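PDB 6KPB: scarecrow-like protein 3 from Arabidopsis thaliana, which probably acts as a transcription factor in plant development and binds zinc finger proteins of the IDD family, among them JKD/IDD10. Local coordinates for residues M395-G398 with E399-K402; S437-A440 with M441-A444; G53-L56 with I57-L61. All coordinates share one frame; numbering follows the deposited sequence.

Interaction 1. Residues M395-G398 with E399-K402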
loop_
_atom_site.group_PDB
_atom_site.type_symbol
_atom_site.label_atom_id
_atom_site.label_comp_id
_atom_site.label_asym_id
_atom_site.label_seq_id
_atom_site.Cartn_x
_atom_site.Cartn_y
_atom_site.Cartn_z
ATOM N N MET A 395 2.760 -6.639 -9.958
ATOM C CA MET A 395 3.984 -6.217 -9.284
ATOM C C MET A 395 5.204 -6.236 -10.196
ATOM O O MET A 395 6.195 -5.568 -9.887
ATOM C CB MET A 395 4.242 -7.095 -8.059
ATOM C CG MET A 395 3.149 -7.027 -7.009
ATOM S SD MET A 395 3.614 -7.807 -5.452
ATOM C CE MET A 395 2.140 -7.497 -4.480
ATOM N N LEU A 396 5.161 -6.975 -11.303
ATOM C CA LEU A 396 6.294 -7.061 -12.220
ATOM C C LEU A 396 5.994 -6.344 -13.532
ATOM O O LEU A 396 6.540 -5.266 -13.780
ATOM C CB LEU A 396 6.674 -8.522 -12.466
ATOM C CG LEU A 396 7.313 -9.242 -11.277
ATOM C CD1 LEU A 396 7.711 -10.661 -11.651
ATOM C CD2 LEU A 396 8.513 -8.463 -10.761
ATOM N N PHE A 397 5.140 -6.915 -14.386
ATOM C CA PHE A 397 4.865 -6.298 -15.679
ATOM C C PHE A 397 4.200 -4.939 -15.512
ATOM O O PHE A 397 4.499 -3.998 -16.255
ATOM C CB PHE A 397 3.987 -7.219 -16.526
ATOM C CG PHE A 397 4.549 -8.602 -16.702
ATOM C CD1 PHE A 397 5.918 -8.809 -16.751
ATOM C CD2 PHE A 397 3.705 -9.695 -16.813
ATOM C CE1 PHE A 397 6.434 -10.081 -16.911
ATOM C CE2 PHE A 397 4.216 -10.968 -16.972
ATOM C CZ PHE A 397 5.582 -11.161 -17.022
ATOM N N GLY A 398 3.298 -4.816 -14.536
ATOM C CA GLY A 398 2.647 -3.537 -14.304
ATOM C C GLY A 398 3.627 -2.448 -13.910
ATOM O O GLY A 398 3.514 -1.306 -14.361
ATOM N N GLU A 399 4.606 -2.789 -13.068
ATOM C CA GLU A 399 5.610 -1.805 -12.678
ATOM C C GLU A 399 6.504 -1.432 -13.853
ATOM O O GLU A 399 6.859 -0.259 -14.021
ATOM C CB GLU A 399 6.444 -2.338 -11.514
ATOM C CG GLU A 399 5.745 -2.232 -10.175
ATOM C CD GLU A 399 5.347 -0.805 -9.850
ATOM O OE1 GLU A 399 6.177 0.107 -10.059
ATOM O OE2 GLU A 399 4.203 -0.594 -9.399
ATOM N N GLU A 400 6.877 -2.413 -14.675
ATOM C CA GLU A 400 7.687 -2.117 -15.849
ATOM C C GLU A 400 6.906 -1.288 -16.860
ATOM O O GLU A 400 7.433 -0.314 -17.410
ATOM C CB GLU A 400 8.188 -3.416 -16.478
ATOM C CG GLU A 400 9.071 -4.242 -15.553
ATOM C CD GLU A 400 9.461 -5.578 -16.154
ATOM O OE1 GLU A 400 8.972 -5.901 -17.258
ATOM O OE2 GLU A 400 10.256 -6.306 -15.523
ATOM N N ILE A 401 5.646 -1.653 -17.110
ATOM C CA ILE A 401 4.805 -0.874 -18.017
ATOM C C ILE A 401 4.660 0.554 -17.508
ATOM O O ILE A 401 4.815 1.522 -18.262
ATOM C CB ILE A 401 3.435 -1.554 -18.193
ATOM C CG1 ILE A 401 3.572 -2.831 -19.024
ATOM C CG2 ILE A 401 2.438 -0.599 -18.832
ATOM C CD1 ILE A 401 2.334 -3.700 -19.011
ATOM N N LYS A 402 4.370 0.703 -16.213
ATOM C CA LYS A 402 4.220 2.031 -15.626
ATOM C C LYS A 402 5.498 2.848 -15.760
ATOM O O LYS A 402 5.451 4.047 -16.058
ATOM C CB LYS A 402 3.812 1.904 -14.157
ATOM C CG LYS A 402 3.816 3.208 -13.380
ATOM C CD LYS A 402 3.218 3.013 -11.993
ATOM C CE LYS A 402 4.192 3.419 -10.898
ATOM N NZ LYS A 402 3.593 3.258 -9.542
#

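Interaction 2. Residues S437-A440 with M441-A444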
loop_
_atom_site.group_PDB
_atom_site.type_symbol
_atom_site.label_atom_id
_atom_site.label_comp_id
_atom_site.label_asym_id
_atom_site.label_seq_id
_atom_site.Cartn_x
_atom_site.Cartn_y
_atom_site.Cartn_z
ATOM N N SER A 437 27.392 -22.614 -26.003
ATOM C CA SER A 437 27.633 -23.987 -26.423
ATOM C C SER A 437 26.411 -24.554 -27.134
ATOM O O SER A 437 25.273 -24.355 -26.700
ATOM C CB SER A 437 27.985 -24.854 -25.214
ATOM O OG SER A 437 27.920 -26.232 -25.537
ATOM N N TYR A 438 26.660 -25.261 -28.241
ATOM C CA TYR A 438 25.580 -25.913 -28.977
ATOM C C TYR A 438 24.765 -26.824 -28.071
ATOM O O TYR A 438 23.530 -26.847 -28.143
ATOM C CB TYR A 438 26.157 -26.706 -30.153
ATOM C CG TYR A 438 25.119 -27.397 -31.012
ATOM C CD1 TYR A 438 24.639 -28.661 -30.682
ATOM C CD2 TYR A 438 24.624 -26.789 -32.157
ATOM C CE1 TYR A 438 23.691 -29.293 -31.463
ATOM C CE2 TYR A 438 23.675 -27.415 -32.945
ATOM C CZ TYR A 438 23.211 -28.666 -32.593
ATOM O OH TYR A 438 22.266 -29.291 -33.375
ATOM N N TYR A 439 25.439 -27.578 -27.202
ATOM C CA TYR A 439 24.731 -28.529 -26.353
ATOM C C TYR A 439 24.124 -27.864 -25.126
ATOM O O TYR A 439 23.141 -28.375 -24.577
ATOM C CB TYR A 439 25.672 -29.668 -25.962
ATOM C CG TYR A 439 26.018 -30.526 -27.156
ATOM C CD1 TYR A 439 25.145 -31.511 -27.598
ATOM C CD2 TYR A 439 27.189 -30.320 -27.871
ATOM C CE1 TYR A 439 25.440 -32.286 -28.699
ATOM C CE2 TYR A 439 27.494 -31.091 -28.976
ATOM C CZ TYR A 439 26.615 -32.072 -29.385
ATOM O OH TYR A 439 26.911 -32.845 -30.486
ATOM N N ALA A 440 24.675 -26.731 -24.688
ATOM C CA ALA A 440 23.971 -25.919 -23.701
ATOM C C ALA A 440 22.669 -25.384 -24.282
ATOM O O ALA A 440 21.642 -25.344 -23.594
ATOM C CB ALA A 440 24.862 -24.774 -23.222
ATOM N N MET A 441 22.694 -24.977 -25.553
ATOM C CA MET A 441 21.468 -24.576 -26.234
ATOM C C MET A 441 20.495 -25.743 -26.342
ATOM O O MET A 441 19.280 -25.566 -26.191
ATOM C CB MET A 441 21.799 -24.027 -27.622
ATOM C CG MET A 441 22.630 -22.759 -27.603
ATOM S SD MET A 441 21.649 -21.305 -27.201
ATOM C CE MET A 441 20.703 -21.124 -28.711
ATOM N N LEU A 442 21.011 -26.946 -26.603
ATOM C CA LEU A 442 20.150 -28.119 -26.686
ATOM C C LEU A 442 19.515 -28.433 -25.338
ATOM O O LEU A 442 18.331 -28.788 -25.269
ATOM C CB LEU A 442 20.948 -29.318 -27.197
ATOM C CG LEU A 442 20.150 -30.592 -27.474
ATOM C CD1 LEU A 442 19.172 -30.371 -28.619
ATOM C CD2 LEU A 442 21.082 -31.756 -27.773
ATOM N N GLN A 443 20.285 -28.305 -24.253
ATOM C CA GLN A 443 19.728 -28.532 -22.923
ATOM C C GLN A 443 18.657 -27.502 -22.590
ATOM O O GLN A 443 17.648 -27.827 -21.953
ATOM C CB GLN A 443 20.840 -28.507 -21.874
ATOM C CG GLN A 443 21.516 -29.850 -21.664
ATOM C CD GLN A 443 22.787 -29.746 -20.845
ATOM O OE1 GLN A 443 23.124 -28.679 -20.329
ATOM N NE2 GLN A 443 23.506 -30.857 -20.728
ATOM N N ALA A 444 18.857 -26.255 -23.016
ATOM C CA ALA A 444 17.863 -25.220 -22.763
ATOM C C ALA A 444 16.575 -25.491 -23.533
ATOM O O ALA A 444 15.477 -25.241 -23.023
ATOM C CB ALA A 444 18.434 -23.850 -23.118
#

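Interaction 3. Residues G53-L56 with I57-L61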
loop_
_atom_site.group_PDB
_atom_site.type_symbol
_atom_site.label_atom_id
_atom_site.label_comp_id
_atom_site.label_asym_id
_atom_site.label_seq_id
_atom_site.Cartn_x
_atom_site.Cartn_y
_atom_site.Cartn_z
ATOM N N GLY A 53 -11.981 -5.743 -26.986
ATOM C CA GLY A 53 -10.526 -5.734 -27.001
ATOM C C GLY A 53 -9.954 -4.715 -27.969
ATOM O O GLY A 53 -9.073 -3.930 -27.613
ATOM N N LEU A 54 -10.451 -4.714 -29.209
ATOM C CA LEU A 54 -9.926 -3.795 -30.213
ATOM C C LEU A 54 -10.246 -2.347 -29.865
ATOM O O LEU A 54 -9.435 -1.447 -30.117
ATOM C CB LEU A 54 -10.480 -4.151 -31.592
ATOM C CG LEU A 54 -9.412 -4.305 -32.674
ATOM C CD1 LEU A 54 -8.392 -5.314 -32.211
ATOM C CD2 LEU A 54 -10.023 -4.733 -33.995
ATOM N N TYR A 55 -11.424 -2.102 -29.288
ATOM C CA TYR A 55 -11.765 -0.756 -28.844
ATOM C C TYR A 55 -10.833 -0.285 -27.735
ATOM O O TYR A 55 -10.519 0.908 -27.652
ATOM C CB TYR A 55 -13.221 -0.716 -28.379
ATOM C CG TYR A 55 -13.757 0.670 -28.107
ATOM C CD1 TYR A 55 -13.487 1.723 -28.972
ATOM C CD2 TYR A 55 -14.530 0.928 -26.983
ATOM C CE1 TYR A 55 -13.976 2.994 -28.727
ATOM C CE2 TYR A 55 -15.025 2.194 -26.729
ATOM C CZ TYR A 55 -14.744 3.223 -27.603
ATOM O OH TYR A 55 -15.234 4.484 -27.350
ATOM N N LEU A 56 -10.376 -1.206 -26.883
ATOM C CA LEU A 56 -9.414 -0.848 -25.845
ATOM C C LEU A 56 -8.103 -0.366 -26.452
ATOM O O LEU A 56 -7.477 0.565 -25.934
ATOM C CB LEU A 56 -9.170 -2.041 -24.921
ATOM C CG LEU A 56 -10.257 -2.357 -23.894
ATOM C CD1 LEU A 56 -10.053 -3.739 -23.289
ATOM C CD2 LEU A 56 -10.273 -1.295 -22.810
ATOM N N ILE A 57 -7.669 -0.996 -27.548
ATOM C CA ILE A 57 -6.430 -0.588 -28.207
ATOM C C ILE A 57 -6.562 0.828 -28.750
ATOM O O ILE A 57 -5.692 1.681 -28.537
ATOM C CB ILE A 57 -6.064 -1.578 -29.327
ATOM C CG1 ILE A 57 -6.259 -3.019 -28.858
ATOM C CG2 ILE A 57 -4.632 -1.355 -29.790
ATOM C CD1 ILE A 57 -5.943 -4.041 -29.918
ATOM N N HIS A 58 -7.656 1.093 -29.468
ATOM C CA HIS A 58 -7.910 2.432 -29.990
ATOM C C HIS A 58 -7.894 3.472 -28.875
ATOM O O HIS A 58 -7.275 4.533 -29.016
ATOM C CB HIS A 58 -9.243 2.451 -30.739
ATOM C CG HIS A 58 -9.572 3.771 -31.363
ATOM N ND1 HIS A 58 -8.879 4.282 -32.439
ATOM C CD2 HIS A 58 -10.526 4.685 -31.063
ATOM C CE1 HIS A 58 -9.389 5.454 -32.773
ATOM N NE2 HIS A 58 -10.389 5.723 -31.953
ATOM N N LEU A 59 -8.553 3.180 -27.750
ATOM C CA LEU A 59 -8.543 4.108 -26.622
ATOM C C LEU A 59 -7.124 4.388 -26.143
ATOM O O LEU A 59 -6.778 5.535 -25.839
ATOM C CB LEU A 59 -9.391 3.552 -25.478
ATOM C CG LEU A 59 -10.861 3.957 -25.349
ATOM C CD1 LEU A 59 -11.706 2.783 -24.897
ATOM C CD2 LEU A 59 -11.006 5.120 -24.377
ATOM N N LEU A 60 -6.283 3.351 -26.073
ATOM C CA LEU A 60 -4.922 3.541 -25.582
ATOM C C LEU A 60 -4.138 4.477 -26.492
ATOM O O LEU A 60 -3.508 5.433 -26.024
ATOM C CB LEU A 60 -4.214 2.192 -25.453
ATOM C CG LEU A 60 -4.714 1.276 -24.334
ATOM C CD1 LEU A 60 -4.038 -0.087 -24.388
ATOM C CD2 LEU A 60 -4.503 1.926 -22.973
ATOM N N LEU A 61 -4.169 4.221 -27.802
ATOM C CA LEU A 61 -3.473 5.097 -28.739
ATOM C C LEU A 61 -4.098 6.486 -28.763
ATOM O O LEU A 61 -3.382 7.495 -28.803
ATOM C CB LEU A 61 -3.477 4.485 -30.139
ATOM C CG LEU A 61 -2.408 3.440 -30.473
ATOM C CD1 LEU A 61 -2.730 2.090 -29.853
ATOM C CD2 LEU A 61 -2.255 3.321 -31.980
#

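Interaction 1. Residues M395-G398 with E399-K402
Phe397 and Glu400 meet at the edge of the aromatic ring: carboxylate oxygen OE1 of Glu400 lies near the ring plane, 4.2 Å from CD1 of Phe397. The acid gets there on an extended chain, with CG anti to its own carbonyl carbon (chi1 -61°) and resting 3.3 Å from O of Leu396. Its OE1 is also hydrogen-bonded to the hydroxyl of Tyr371 on helix 360-381, which probably restrains the rotation of the carboxylate. Ile401 approaches differently, its CG1 sitting 3.1 Å from O of Phe397, the same oxygen that accepts a bond from Ile401 N at 2.7 Å. Apart from Tyr371, these residues belong to helix 387-406, in the predicted PFYRE region, where a wider pi-type turn at 395-398 precedes regular alpha-helical bonding, as in the bond from Glu400 N to Leu396 O. On another side of the helix Glu399 bends at chi2 (-57°); its CG packs 3.4 Å from O of Met395, and its OE2 forms a long salt bridge of 3.9 Å to NZ of Lys402. Met395 and Leu396 turn to helix 129-142, touching Val135, whereas Phe397 packs on Leu374 of helix 360-381.

Interaction 2. Residues S437-A440 with M441-A444
Met441 begins its course against the preceding turn, its CB 3.3 Å from O of Tyr438. The next atom, CG, comes to 3.2 Å from O of Ser437, the carbonyl that also takes the backbone hydrogen bond from Met441 N. Torsions of -77° at chi2 and -72° at chi3 then carry SD and after it CE away from residues 437-440, and the side chain as a whole packs on Ile458 and Glu460 of strand 456-461.

A second face is built from Tyr439 and Leu442, which lie side by side and point the same way. Leu442 CD2 approaches the ring obliquely, 4.1 Å from CD1 of Tyr439, while CD1 of Tyr438 stands 3.9 Å above the plane of the Tyr439 ring, over its centre. The Tyr439 ring thus has neighbours in both Tyr438 and Leu442. Ala440 and Ala444 turn to helix 145-160, touching Leu152 and Val148 respectively.

Just before the first helical residue, OG of Ser437 accepts two weak bonds, from Tyr439 N at 3.3 Å and from Ala440 N at 3.4 Å. These engage amides at the first turn that have no preceding helical carbonyl to use, the mark of a serine N-cap, here opening helix 438-448 of the predicted SAW region.

Interaction 3. Residues G53-L56 with I57-L61
Helix 49-69, most of which falls in the predicted leucine repeat region LRI of the GRAS domain, brings Leu54 and Ile57 together through their terminal methyls, CD1 to CD1 at 3.6 Å, the two side chains crossing obliquely. Ile57 holds CG1 anti to its carbonyl carbon (chi1 -44°), which lays that methylene 3.2 Å from O of Gly53. The same oxygen accepts the rather long bond from Ile57 N, at 3.3 Å, so this carbonyl takes one longish bond and has CG1 beside it.

On another side of the helix, Tyr55 offers one face of its ring to Leu59. CD1 of Leu59 sits 4.0 Å from the ring centroid, 17° off the normal and displaced toward the rim, a CH-pi contact. The tyrosine reaches this position by a chi1 of -171°, which carries the ring alongside the following turn of helix. CD1 of Leu59 also lies 3.5 Å from O of Tyr55, so the methyl touches both backbone and ring.

With an alanine at Ile57, the methyl of Leu54 would probably lose its mate and a gap would be likely to open where Met93 and the bound peptide now pack.

Tyr55 and Leu59 face helix 72-85 through Gln81, Leu56 and Ile57 reach helix 92-109 at Ala97 and Met93, and Leu60 wedges between that helix, at Phe100, and Leu368 of helix 360-381.

In the fold
All three examples are local contacts within single helices, yet they serve different parts of one GRAS domain. Interactions 1 and 3 lie on the same side of the chain's centre, their own centres 19 Å apart and their nearest atoms about 8 Å apart. Helix 360-381 links them, since side chains from both interactions pack on it. Interaction 2 stands apart, 31 Å between centres from interaction 1 and 41 Å from interaction 3, beside the strands of the sheet and on the opposite side of the chain's centre from interaction 1. Of the three, interaction 3 is the one that meets the bound peptide, through Leu54 and Ile57, each of which packs on an apolar side chain of it.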